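Local coordinates for CRISPR-associated protein CasA/Cse1 (Thermus thermophilus, PDB 4AN8) that forms part of the Cascade ribonucleoprotein complex of the type I-E CRISPR system, which probably targets invading nucleic acids in bacterial adaptive immunity, at residues Q113-K127 with V252-Y266. Sequence-based numbering, arbitrary orientation.
With ACT (acetate ion), chain D.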
loop_
_atom_site.group_PDB
_atom_site.type_symbol
_atom_site.label_atom_id
_atom_site.label_comp_id
_atom_site.label_asym_id
_atom_site.label_seq_id
_atom_site.Cartn_x
_atom_site.Cartn_y
_atom_site.Cartn_z
ATOM N N GLN A 113 9.685 7.124 19.545
ATOM C CA GLN A 113 10.392 6.173 20.390
ATOM C C GLN A 113 10.042 6.376 21.871
ATOM O O GLN A 113 9.261 7.255 22.205
ATOM C CB GLN A 113 11.899 6.292 20.150
ATOM C CG GLN A 113 12.312 5.975 18.727
ATOM C CD GLN A 113 13.703 6.450 18.426
ATOM O OE1 GLN A 113 14.670 5.885 18.910
ATOM N NE2 GLN A 113 13.817 7.504 17.631
ATOM N N VAL A 114 10.605 5.547 22.741
ATOM C CA VAL A 114 10.303 5.597 24.171
ATOM C C VAL A 114 11.615 5.877 24.878
ATOM O O VAL A 114 12.519 5.032 24.867
ATOM C CB VAL A 114 9.739 4.248 24.684
ATOM C CG1 VAL A 114 9.372 4.338 26.185
ATOM C CG2 VAL A 114 8.539 3.791 23.842
ATOM N N ALA A 115 11.729 7.062 25.471
ATOM C CA ALA A 115 13.000 7.551 25.970
ATOM C C ALA A 115 13.574 6.667 27.061
ATOM O O ALA A 115 14.784 6.561 27.178
ATOM C CB ALA A 115 12.861 8.983 26.475
ATOM N N ASP A 116 12.714 6.033 27.852
ATOM C CA ASP A 116 13.191 5.262 28.993
ATOM C C ASP A 116 13.079 3.743 28.859
ATOM O O ASP A 116 13.079 3.029 29.866
ATOM C CB ASP A 116 12.537 5.730 30.303
ATOM C CG ASP A 116 11.025 5.684 30.252
ATOM O OD1 ASP A 116 10.474 5.063 29.320
ATOM O OD2 ASP A 116 10.381 6.265 31.149
ATOM N N LEU A 117 12.979 3.247 27.627
ATOM C CA LEU A 117 13.198 1.828 27.410
ATOM C C LEU A 117 14.620 1.572 27.873
ATOM O O LEU A 117 15.512 2.340 27.557
ATOM C CB LEU A 117 13.059 1.467 25.934
ATOM C CG LEU A 117 11.686 0.965 25.486
ATOM C CD1 LEU A 117 11.618 0.823 23.952
ATOM C CD2 LEU A 117 11.350 -0.344 26.201
ATOM N N PRO A 118 14.830 0.520 28.661
ATOM C CA PRO A 118 16.185 0.145 29.079
ATOM C C PRO A 118 17.103 -0.209 27.908
ATOM O O PRO A 118 16.633 -0.724 26.901
ATOM C CB PRO A 118 15.958 -1.096 29.961
ATOM C CG PRO A 118 14.493 -1.419 29.864
ATOM C CD PRO A 118 13.793 -0.175 29.437
ATOM N N GLU A 119 18.398 0.060 28.050
ATOM C CA GLU A 119 19.379 -0.267 27.019
ATOM C C GLU A 119 19.894 -1.684 27.162
ATOM O O GLU A 119 20.655 -2.155 26.323
ATOM C CB GLU A 119 20.579 0.677 27.096
ATOM C CG GLU A 119 20.226 2.147 27.082
ATOM C CD GLU A 119 21.450 3.033 27.061
ATOM O OE1 GLU A 119 22.507 2.579 26.568
ATOM O OE2 GLU A 119 21.353 4.179 27.543
ATOM N N GLU A 120 19.495 -2.354 28.237
ATOM C CA GLU A 120 20.010 -3.684 28.553
ATOM C C GLU A 120 19.296 -4.802 27.803
ATOM O O GLU A 120 18.066 -4.827 27.717
ATOM C CB GLU A 120 19.954 -3.945 30.058
ATOM C CG GLU A 120 21.308 -4.258 30.661
ATOM C CD GLU A 120 21.202 -4.998 31.975
ATOM O OE1 GLU A 120 21.166 -6.248 31.950
ATOM O OE2 GLU A 120 21.156 -4.333 33.031
ATOM N N ASN A 121 20.083 -5.742 27.285
ATOM C CA ASN A 121 19.538 -6.837 26.528
ATOM C C ASN A 121 18.620 -6.437 25.361
ATOM O O ASN A 121 17.465 -6.802 25.299
ATOM C CB ASN A 121 18.911 -7.853 27.465
ATOM C CG ASN A 121 19.886 -8.344 28.531
ATOM O OD1 ASN A 121 19.579 -8.321 29.697
ATOM N ND2 ASN A 121 21.054 -8.782 28.123
ATOM N N PRO A 122 19.196 -5.672 24.453
ATOM C CA PRO A 122 18.527 -5.073 23.318
ATOM C C PRO A 122 18.308 -6.019 22.171
ATOM O O PRO A 122 18.818 -7.079 22.200
ATOM C CB PRO A 122 19.495 -3.980 22.932
ATOM C CG PRO A 122 20.742 -4.501 23.267
ATOM C CD PRO A 122 20.614 -5.353 24.437
ATOM N N LEU A 123 17.509 -5.636 21.196
ATOM C CA LEU A 123 17.325 -6.398 19.982
ATOM C C LEU A 123 18.071 -5.740 18.847
ATOM O O LEU A 123 18.319 -4.590 18.880
ATOM C CB LEU A 123 15.857 -6.520 19.623
ATOM C CG LEU A 123 14.847 -7.091 20.593
ATOM C CD1 LEU A 123 13.533 -7.233 19.965
ATOM C CD2 LEU A 123 15.292 -8.366 21.100
ATOM N N PRO A 124 18.467 -6.537 17.836
ATOM C CA PRO A 124 19.133 -5.984 16.646
ATOM C C PRO A 124 18.133 -5.155 15.877
ATOM O O PRO A 124 16.959 -5.533 15.855
ATOM C CB PRO A 124 19.482 -7.220 15.805
ATOM C CG PRO A 124 19.115 -8.421 16.642
ATOM C CD PRO A 124 18.184 -7.978 17.705
ATOM N N TRP A 125 18.578 -4.061 15.262
ATOM C CA TRP A 125 17.681 -3.211 14.492
ATOM C C TRP A 125 17.045 -3.983 13.354
ATOM O O TRP A 125 16.018 -3.569 12.820
ATOM C CB TRP A 125 18.391 -1.959 13.968
ATOM C CG TRP A 125 19.317 -2.179 12.811
ATOM C CD1 TRP A 125 20.593 -2.660 12.862
ATOM C CD2 TRP A 125 19.054 -1.886 11.433
ATOM N NE1 TRP A 125 21.136 -2.697 11.608
ATOM C CE2 TRP A 125 20.215 -2.227 10.706
ATOM C CE3 TRP A 125 17.948 -1.369 10.742
ATOM C CZ2 TRP A 125 20.306 -2.075 9.309
ATOM C CZ3 TRP A 125 18.038 -1.205 9.349
ATOM C CH2 TRP A 125 19.208 -1.564 8.653
ATOM N N SER A 126 17.629 -5.121 12.996
ATOM C CA SER A 126 17.074 -5.944 11.922
ATOM C C SER A 126 15.615 -6.355 12.172
ATOM O O SER A 126 14.876 -6.605 11.228
ATOM C CB SER A 126 17.935 -7.183 11.707
ATOM O OG SER A 126 18.009 -7.939 12.897
ATOM N N LYS A 127 15.212 -6.421 13.444
ATOM C CA LYS A 127 13.828 -6.720 13.824
ATOM C C LYS A 127 12.807 -5.656 13.317
ATOM O O LYS A 127 11.602 -5.915 13.226
ATOM C CB LYS A 127 13.736 -6.858 15.342
ATOM C CG LYS A 127 12.316 -6.849 15.891
ATOM C CD LYS A 127 11.728 -8.262 16.002
ATOM C CE LYS A 127 10.304 -8.244 16.555
ATOM N NZ LYS A 127 9.927 -9.558 17.142
ATOM N N VAL A 252 10.029 1.535 20.892
ATOM C CA VAL A 252 11.354 1.358 20.324
ATOM C C VAL A 252 12.240 2.442 20.872
ATOM O O VAL A 252 11.801 3.586 21.050
ATOM C CB VAL A 252 11.345 1.490 18.779
ATOM C CG1 VAL A 252 12.776 1.446 18.239
ATOM C CG2 VAL A 252 10.481 0.402 18.137
ATOM N N ARG A 253 13.489 2.092 21.156
ATOM C CA ARG A 253 14.499 3.108 21.406
ATOM C C ARG A 253 15.814 2.739 20.739
ATOM O O ARG A 253 16.575 1.904 21.266
ATOM C CB ARG A 253 14.744 3.327 22.895
ATOM C CG ARG A 253 15.097 4.762 23.179
ATOM C CD ARG A 253 16.419 4.917 23.883
ATOM N NE ARG A 253 16.450 4.247 25.176
ATOM C CZ ARG A 253 17.519 4.213 25.967
ATOM N NH1 ARG A 253 18.639 4.821 25.597
ATOM N NH2 ARG A 253 17.469 3.576 27.126
ATOM N N LEU A 254 16.076 3.365 19.596
ATOM C CA LEU A 254 17.326 3.131 18.879
ATOM C C LEU A 254 18.495 3.534 19.764
ATOM O O LEU A 254 18.458 4.572 20.410
ATOM C CB LEU A 254 17.362 3.948 17.600
ATOM C CG LEU A 254 16.154 3.741 16.709
ATOM C CD1 LEU A 254 16.214 4.728 15.549
ATOM C CD2 LEU A 254 16.045 2.280 16.212
ATOM N N LEU A 255 19.527 2.702 19.786
ATOM C CA LEU A 255 20.728 2.991 20.554
ATOM C C LEU A 255 21.848 3.529 19.628
ATOM O O LEU A 255 22.210 2.899 18.633
ATOM C CB LEU A 255 21.187 1.722 21.299
ATOM C CG LEU A 255 20.120 1.015 22.162
ATOM C CD1 LEU A 255 20.716 -0.163 22.981
ATOM C CD2 LEU A 255 19.418 2.016 23.077
ATOM N N ASP A 256 22.394 4.690 19.973
ATOM C CA ASP A 256 23.397 5.348 19.153
ATOM C C ASP A 256 24.787 4.754 19.414
ATOM O O ASP A 256 25.322 4.862 20.525
ATOM C CB ASP A 256 23.364 6.854 19.457
ATOM C CG ASP A 256 24.370 7.660 18.636
ATOM O OD1 ASP A 256 25.035 7.093 17.731
ATOM O OD2 ASP A 256 24.473 8.888 18.902
ATOM N N GLU A 257 25.358 4.121 18.390
ATOM C CA GLU A 257 26.723 3.582 18.447
ATOM C C GLU A 257 27.787 4.670 18.362
ATOM O O GLU A 257 28.959 4.400 18.546
ATOM C CB GLU A 257 26.969 2.612 17.294
ATOM C CG GLU A 257 26.076 1.406 17.279
ATOM C CD GLU A 257 26.344 0.468 18.440
ATOM O OE1 GLU A 257 27.316 -0.307 18.341
ATOM O OE2 GLU A 257 25.583 0.495 19.440
ATOM N N GLY A 258 27.381 5.898 18.069
ATOM C CA GLY A 258 28.327 6.986 17.900
ATOM C C GLY A 258 28.165 7.637 16.539
ATOM O O GLY A 258 28.128 8.871 16.425
ATOM N N ASP A 259 28.050 6.807 15.503
ATOM C CA ASP A 259 27.772 7.305 14.158
ATOM C C ASP A 259 26.821 6.377 13.391
ATOM O O ASP A 259 26.808 6.375 12.167
ATOM C CB ASP A 259 29.065 7.455 13.375
ATOM C CG ASP A 259 29.756 6.145 13.175
ATOM O OD1 ASP A 259 29.130 5.106 13.455
ATOM O OD2 ASP A 259 30.921 6.143 12.741
ATOM N N GLY A 260 26.048 5.581 14.120
ATOM C CA GLY A 260 25.136 4.625 13.526
ATOM C C GLY A 260 24.380 3.822 14.577
ATOM O O GLY A 260 24.502 4.057 15.790
ATOM N N VAL A 261 23.599 2.856 14.107
ATOM C CA VAL A 261 22.757 2.066 14.995
ATOM C C VAL A 261 22.904 0.584 14.690
ATOM O O VAL A 261 22.860 0.176 13.529
ATOM C CB VAL A 261 21.257 2.452 14.840
ATOM C CG1 VAL A 261 20.374 1.453 15.571
ATOM C CG2 VAL A 261 21.018 3.873 15.329
ATOM N N ARG A 262 23.069 -0.215 15.740
ATOM C CA ARG A 262 23.057 -1.671 15.617
ATOM C C ARG A 262 21.909 -2.309 16.395
ATOM O O ARG A 262 21.367 -3.318 15.970
ATOM C CB ARG A 262 24.374 -2.277 16.115
ATOM C CG ARG A 262 25.610 -1.970 15.275
ATOM C CD ARG A 262 26.864 -2.651 15.876
ATOM N NE ARG A 262 28.026 -2.498 15.015
ATOM C CZ ARG A 262 28.912 -1.514 15.115
ATOM N NH1 ARG A 262 28.794 -0.589 16.063
ATOM N NH2 ARG A 262 29.927 -1.459 14.265
ATOM N N PHE A 263 21.584 -1.739 17.554
ATOM C CA PHE A 263 20.646 -2.325 18.514
ATOM C C PHE A 263 19.587 -1.335 18.999
ATOM O O PHE A 263 19.722 -0.123 18.837
ATOM C CB PHE A 263 21.397 -2.882 19.744
ATOM C CG PHE A 263 22.337 -3.991 19.418
ATOM C CD1 PHE A 263 21.871 -5.274 19.225
ATOM C CD2 PHE A 263 23.688 -3.749 19.288
ATOM C CE1 PHE A 263 22.739 -6.310 18.911
ATOM C CE2 PHE A 263 24.556 -4.774 18.966
ATOM C CZ PHE A 263 24.075 -6.055 18.770
ATOM N N MET A 264 18.535 -1.875 19.609
ATOM C CA MET A 264 17.419 -1.082 20.081
ATOM C C MET A 264 16.787 -1.700 21.334
ATOM O O MET A 264 16.736 -2.927 21.483
ATOM C CB MET A 264 16.368 -0.969 18.971
ATOM C CG MET A 264 15.736 -2.287 18.572
ATOM S SD MET A 264 14.584 -2.060 17.176
ATOM C CE MET A 264 14.080 -3.744 16.877
ATOM N N GLY A 265 16.309 -0.840 22.229
ATOM C CA GLY A 265 15.411 -1.262 23.285
ATOM C C GLY A 265 14.098 -1.490 22.578
ATOM O O GLY A 265 13.833 -0.823 21.572
ATOM N N TYR A 266 13.286 -2.415 23.083
ATOM C CA TYR A 266 12.087 -2.850 22.389
ATOM C C TYR A 266 11.013 -3.330 23.368
ATOM O O TYR A 266 11.303 -4.087 24.290
ATOM C CB TYR A 266 12.447 -3.968 21.403
ATOM C CG TYR A 266 11.366 -4.248 20.373
ATOM C CD1 TYR A 266 11.207 -3.411 19.261
ATOM C CD2 TYR A 266 10.503 -5.334 20.503
ATOM C CE1 TYR A 266 10.228 -3.632 18.327
ATOM C CE2 TYR A 266 9.499 -5.570 19.545
ATOM C CZ TYR A 266 9.372 -4.704 18.464
ATOM O OH TYR A 266 8.389 -4.900 17.496
HETATM C C ACT D . 5.969 -8.039 16.909
HETATM O O ACT D . 5.722 -7.081 16.118
HETATM O OXT ACT D . 6.939 -7.875 17.705
HETATM C CH3 ACT D . 5.149 -9.310 16.895
HETATM O O HOH W 1 16.673 6.934 20.603
#
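R253 lies against the turn V114-L117. Its CB packs on CB of L117, CG sits beside V114 O, and CD lies near both V114 O and A115 O. Bends at chi2 (-123°) and chi3 (-61°) then turn the chain so that the guanidinium presents its edge to L117 O and one face to A115 O, while CD2 of L255 covers the opposite face. R253 NE makes a weak hydrogen bond to L117 O at 3.2 Å. R253 NH2 donates to L117 O along a nearly straight path, although their separation of 2.4 Å is too short to be taken literally. At the tip, R253 NH1 forms a long, weak salt bridge with E119 OE2, 3.4 Å away, the carboxylate standing almost perpendicular to the guanidinium; E119 is poorly ordered.

On the other edge of the 252-266 hairpin, L123 pairs with M264 as an antiparallel hydrogen-bonded pair, L123 N to M264 O and M264 N to L123 O both being 2.8 Å. W125 N continues the pairing at 3.0 Å from R262 O, approaching from above its carbonyl plane. Over this strand, CD1 of L123 meets CD2 of Y266 at 3.6 Å, and CE of M264 presses on CB of K127. Y266 OH is hydrogen-bonded to H164 of helix 154-167.

The amide of Q113 serves the hairpin's first strand: Q113 OE1 accepts from L254 N at 3.0 Å and lies within hydrogen-bonding distance of a water that is also close to L254 O, while NE2 is held by F111 O and L104 O. The segment thus engages both hairpin strands, adding the short strand 123-124 beside strand 261-266 and supplying side-chain and carbonyl acceptors at the other edge, where the distant, poorly ordered E119 probably offsets the charge of R253 only weakly.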